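Local coordinates for outer membrane lipoprotein carrier protein LolA (Thermus thermophilus, PDB 2YZY) that probably carries lipoproteins across the periplasm, as LolA-type carriers do, though its own cargo is not established, at residues A[9-21]-A[147-159]. Numbering follows the deposited sequence.
Sequences QEILDRVEKNLST and ELYILKADPRPLR
Asn18, in the last turn of helix 7-18, grips the turn that joins strand 145-151 to the strand leading on through Pro157. Its CB rests 3.6 Å from Pro155 O. CG lies anti to the backbone N (chi1 -169°), which carries the amide out over the turn and puts CG 3.6 Å from Asp154 OD1. The amide OD1 of Asn18 is 3.5 Å from that same Asp154 OD1. At the tip ND2 spends both hydrogens: one goes to Asp154 OD1 at 2.8 Å, nearly straight at 169°, the other to Pro155 O, also 2.8 Å from ND2. Both acceptors lie close to the amide plane, yet each is approached from above its own plane. Asparagine suits the place because one short side chain can tie a carboxylate to a main-chain carbonyl. Proline suits the turn because its rigid ring has no N-H to satisfy and sets CB 4.1 Å from Val15 CG2.

Beta-branched Val15 can meet two partners at once: CG2 presses on Ile150 CG2 at 3.6 Å, while CG1 meets Pro157 CD. Ile11 CG2 extends the apolar row on Ile150, and Leu19 CD1 reaches Pro157 CD tip to tip at 4.1 Å. Asp154 OD1 also forms a salt bridge with Arg180, which bonds to Asn18 O. Helix 7-18 thus packs on strands 145-151 and 156-163, consistent with the open half-barrel of the LolA fold, with Trp131 and Leu119 touching Ile11 and Phe178 of strand 169-180 touching Leu19.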
# COMPACT_ATOMS: atom_id res chain seq x y z
N GLN A 9 4.20 17.85 3.86
CA GLN A 9 2.74 17.89 3.94
C GLN A 9 2.14 18.34 2.62
O GLN A 9 1.14 17.79 2.16
CB GLN A 9 2.30 18.85 5.06
CG GLN A 9 0.80 18.87 5.29
CD GLN A 9 0.25 17.49 5.58
OE1 GLN A 9 0.66 16.83 6.54
NE2 GLN A 9 -0.70 17.05 4.76
N GLU A 10 2.76 19.34 1.99
CA GLU A 10 2.29 19.85 0.71
C GLU A 10 2.32 18.75 -0.35
O GLU A 10 1.39 18.63 -1.15
CB GLU A 10 3.16 21.02 0.25
CG GLU A 10 2.82 21.51 -1.15
CD GLU A 10 3.72 22.64 -1.61
OE1 GLU A 10 4.95 22.45 -1.63
OE2 GLU A 10 3.18 23.71 -1.96
N ILE A 11 3.39 17.97 -0.35
CA ILE A 11 3.55 16.89 -1.31
C ILE A 11 2.49 15.82 -1.08
O ILE A 11 1.87 15.34 -2.03
CB ILE A 11 4.96 16.27 -1.20
CG1 ILE A 11 6.00 17.31 -1.61
CG2 ILE A 11 5.05 15.03 -2.07
CD1 ILE A 11 7.43 16.86 -1.44
N LEU A 12 2.30 15.44 0.17
CA LEU A 12 1.31 14.42 0.50
C LEU A 12 -0.08 14.90 0.09
O LEU A 12 -0.89 14.11 -0.39
CB LEU A 12 1.34 14.11 2.00
CG LEU A 12 2.62 13.48 2.53
CD1 LEU A 12 2.48 13.20 4.03
CD2 LEU A 12 2.91 12.18 1.78
N ASP A 13 -0.34 16.19 0.26
CA ASP A 13 -1.63 16.76 -0.11
C ASP A 13 -1.84 16.64 -1.62
O ASP A 13 -2.94 16.35 -2.08
CB ASP A 13 -1.74 18.23 0.31
CG ASP A 13 -1.69 18.41 1.82
OD1 ASP A 13 -2.38 17.64 2.53
OD2 ASP A 13 -0.98 19.32 2.29
N ARG A 14 -0.78 16.86 -2.38
CA ARG A 14 -0.84 16.77 -3.84
C ARG A 14 -1.16 15.33 -4.26
O ARG A 14 -1.92 15.10 -5.19
CB ARG A 14 0.48 17.20 -4.47
CG ARG A 14 0.81 18.68 -4.30
CD ARG A 14 2.16 19.01 -4.93
NE ARG A 14 2.47 20.43 -4.84
CZ ARG A 14 1.78 21.39 -5.45
NH1 ARG A 14 0.73 21.08 -6.20
NH2 ARG A 14 2.14 22.66 -5.31
N VAL A 15 -0.56 14.38 -3.55
CA VAL A 15 -0.77 12.97 -3.84
C VAL A 15 -2.23 12.60 -3.60
O VAL A 15 -2.87 11.98 -4.45
CB VAL A 15 0.12 12.07 -2.95
CG1 VAL A 15 -0.26 10.60 -3.14
CG2 VAL A 15 1.58 12.29 -3.30
N GLU A 16 -2.76 13.00 -2.45
CA GLU A 16 -4.14 12.70 -2.09
C GLU A 16 -5.11 13.21 -3.14
O GLU A 16 -6.03 12.50 -3.55
CB GLU A 16 -4.48 13.30 -0.73
CG GLU A 16 -5.85 12.91 -0.21
CD GLU A 16 -6.05 13.28 1.25
OE1 GLU A 16 -6.04 14.49 1.57
OE2 GLU A 16 -6.21 12.36 2.08
N LYS A 17 -4.90 14.45 -3.59
CA LYS A 17 -5.77 15.03 -4.60
C LYS A 17 -5.58 14.35 -5.95
O LYS A 17 -6.54 14.14 -6.69
CB LYS A 17 -5.49 16.53 -4.75
CG LYS A 17 -6.23 17.45 -3.78
CD LYS A 17 -5.66 17.43 -2.37
CE LYS A 17 -6.16 16.24 -1.57
NZ LYS A 17 -5.66 16.31 -0.17
N ASN A 18 -4.33 14.01 -6.26
CA ASN A 18 -4.00 13.38 -7.53
C ASN A 18 -4.50 11.94 -7.66
O ASN A 18 -4.63 11.42 -8.76
CB ASN A 18 -2.48 13.42 -7.75
CG ASN A 18 -2.08 13.02 -9.15
OD1 ASN A 18 -2.61 13.54 -10.13
ND2 ASN A 18 -1.12 12.10 -9.26
N LEU A 19 -4.77 11.30 -6.52
CA LEU A 19 -5.26 9.92 -6.53
C LEU A 19 -6.69 9.83 -6.00
O LEU A 19 -7.04 8.88 -5.30
CB LEU A 19 -4.35 9.03 -5.68
CG LEU A 19 -2.91 8.86 -6.18
CD1 LEU A 19 -2.14 7.98 -5.21
CD2 LEU A 19 -2.93 8.24 -7.57
N SER A 20 -7.51 10.82 -6.35
CA SER A 20 -8.90 10.85 -5.92
C SER A 20 -9.82 10.02 -6.81
O SER A 20 -10.98 9.81 -6.48
CB SER A 20 -9.39 12.30 -5.87
OG SER A 20 -9.31 12.91 -7.14
N THR A 21 -9.29 9.55 -7.94
CA THR A 21 -10.06 8.72 -8.86
C THR A 21 -9.56 7.28 -8.72
O THR A 21 -8.47 7.05 -8.19
CB THR A 21 -9.90 9.19 -10.32
OG1 THR A 21 -8.51 9.26 -10.65
CG2 THR A 21 -10.54 10.56 -10.52
N GLU A 147 11.77 5.95 4.52
CA GLU A 147 11.99 6.76 3.33
C GLU A 147 10.74 6.56 2.49
O GLU A 147 10.28 5.43 2.32
CB GLU A 147 13.22 6.28 2.56
CG GLU A 147 14.52 6.33 3.35
CD GLU A 147 15.69 5.71 2.60
OE1 GLU A 147 15.48 5.13 1.51
OE2 GLU A 147 16.83 5.80 3.10
N LEU A 148 10.19 7.65 1.98
CA LEU A 148 9.01 7.59 1.13
C LEU A 148 9.34 8.36 -0.14
O LEU A 148 9.67 9.54 -0.09
CB LEU A 148 7.79 8.23 1.82
CG LEU A 148 6.51 8.33 0.98
CD1 LEU A 148 6.10 6.95 0.48
CD2 LEU A 148 5.39 8.95 1.80
N TYR A 149 9.26 7.68 -1.28
CA TYR A 149 9.57 8.30 -2.57
C TYR A 149 8.29 8.59 -3.34
O TYR A 149 7.46 7.70 -3.55
CB TYR A 149 10.48 7.37 -3.36
CG TYR A 149 11.81 7.14 -2.68
CD1 TYR A 149 12.90 7.98 -2.93
CD2 TYR A 149 11.98 6.11 -1.76
CE1 TYR A 149 14.12 7.79 -2.27
CE2 TYR A 149 13.19 5.91 -1.10
CZ TYR A 149 14.25 6.76 -1.36
OH TYR A 149 15.45 6.58 -0.71
N ILE A 150 8.15 9.85 -3.76
CA ILE A 150 6.97 10.31 -4.49
C ILE A 150 7.33 10.84 -5.88
O ILE A 150 8.16 11.75 -6.00
CB ILE A 150 6.26 11.45 -3.72
CG1 ILE A 150 5.93 10.99 -2.29
CG2 ILE A 150 5.01 11.90 -4.47
CD1 ILE A 150 4.98 9.80 -2.21
N LEU A 151 6.71 10.27 -6.91
CA LEU A 151 6.95 10.71 -8.28
C LEU A 151 6.52 12.17 -8.39
O LEU A 151 5.43 12.53 -7.95
CB LEU A 151 6.14 9.85 -9.26
CG LEU A 151 6.30 10.13 -10.76
CD1 LEU A 151 7.73 9.88 -11.19
CD2 LEU A 151 5.35 9.25 -11.55
N LYS A 152 7.36 13.02 -8.97
CA LYS A 152 7.03 14.44 -9.10
C LYS A 152 6.03 14.80 -10.20
O LYS A 152 5.08 15.53 -9.95
CB LYS A 152 8.31 15.27 -9.30
CG LYS A 152 9.23 15.31 -8.09
CD LYS A 152 10.47 16.16 -8.34
CE LYS A 152 10.12 17.62 -8.57
NZ LYS A 152 11.34 18.45 -8.83
N ALA A 153 6.26 14.28 -11.40
CA ALA A 153 5.40 14.57 -12.55
C ALA A 153 3.94 14.16 -12.37
O ALA A 153 3.03 14.84 -12.86
CB ALA A 153 5.97 13.91 -13.80
N ASP A 154 3.72 13.04 -11.69
CA ASP A 154 2.38 12.53 -11.43
C ASP A 154 2.41 12.04 -9.99
O ASP A 154 2.57 10.84 -9.74
CB ASP A 154 2.06 11.39 -12.41
CG ASP A 154 0.67 10.82 -12.22
OD1 ASP A 154 -0.26 11.60 -11.92
OD2 ASP A 154 0.50 9.59 -12.38
N PRO A 155 2.27 12.96 -9.03
CA PRO A 155 2.28 12.70 -7.58
C PRO A 155 1.62 11.41 -7.10
O PRO A 155 0.40 11.32 -7.00
CB PRO A 155 1.62 13.94 -7.00
CG PRO A 155 2.10 15.01 -7.93
CD PRO A 155 1.91 14.37 -9.28
N ARG A 156 2.46 10.43 -6.79
CA ARG A 156 2.01 9.14 -6.29
C ARG A 156 3.23 8.43 -5.70
O ARG A 156 4.37 8.71 -6.09
CB ARG A 156 1.39 8.30 -7.41
CG ARG A 156 2.34 7.87 -8.52
CD ARG A 156 1.56 7.28 -9.69
NE ARG A 156 2.43 6.80 -10.76
CZ ARG A 156 3.16 5.68 -10.70
NH1 ARG A 156 3.13 4.93 -9.61
NH2 ARG A 156 3.91 5.33 -11.73
N PRO A 157 3.01 7.52 -4.74
CA PRO A 157 4.11 6.79 -4.10
C PRO A 157 4.79 5.80 -5.03
O PRO A 157 4.13 5.12 -5.82
CB PRO A 157 3.44 6.09 -2.92
CG PRO A 157 2.16 6.86 -2.71
CD PRO A 157 1.73 7.17 -4.11
N LEU A 158 6.11 5.72 -4.94
CA LEU A 158 6.86 4.79 -5.76
C LEU A 158 7.60 3.76 -4.92
O LEU A 158 7.86 2.65 -5.38
CB LEU A 158 7.89 5.53 -6.62
CG LEU A 158 7.40 6.45 -7.73
CD1 LEU A 158 8.59 7.14 -8.38
CD2 LEU A 158 6.62 5.63 -8.75
N ARG A 159 7.93 4.13 -3.69
CA ARG A 159 8.71 3.24 -2.84
C ARG A 159 8.65 3.61 -1.36
O ARG A 159 8.66 4.79 -1.00
CB ARG A 159 10.16 3.27 -3.32
CG ARG A 159 11.11 2.27 -2.68
CD ARG A 159 12.51 2.51 -3.22
NE ARG A 159 13.45 1.47 -2.80
CZ ARG A 159 14.75 1.50 -3.10
NH1 ARG A 159 15.24 2.51 -3.81
NH2 ARG A 159 15.55 0.53 -2.69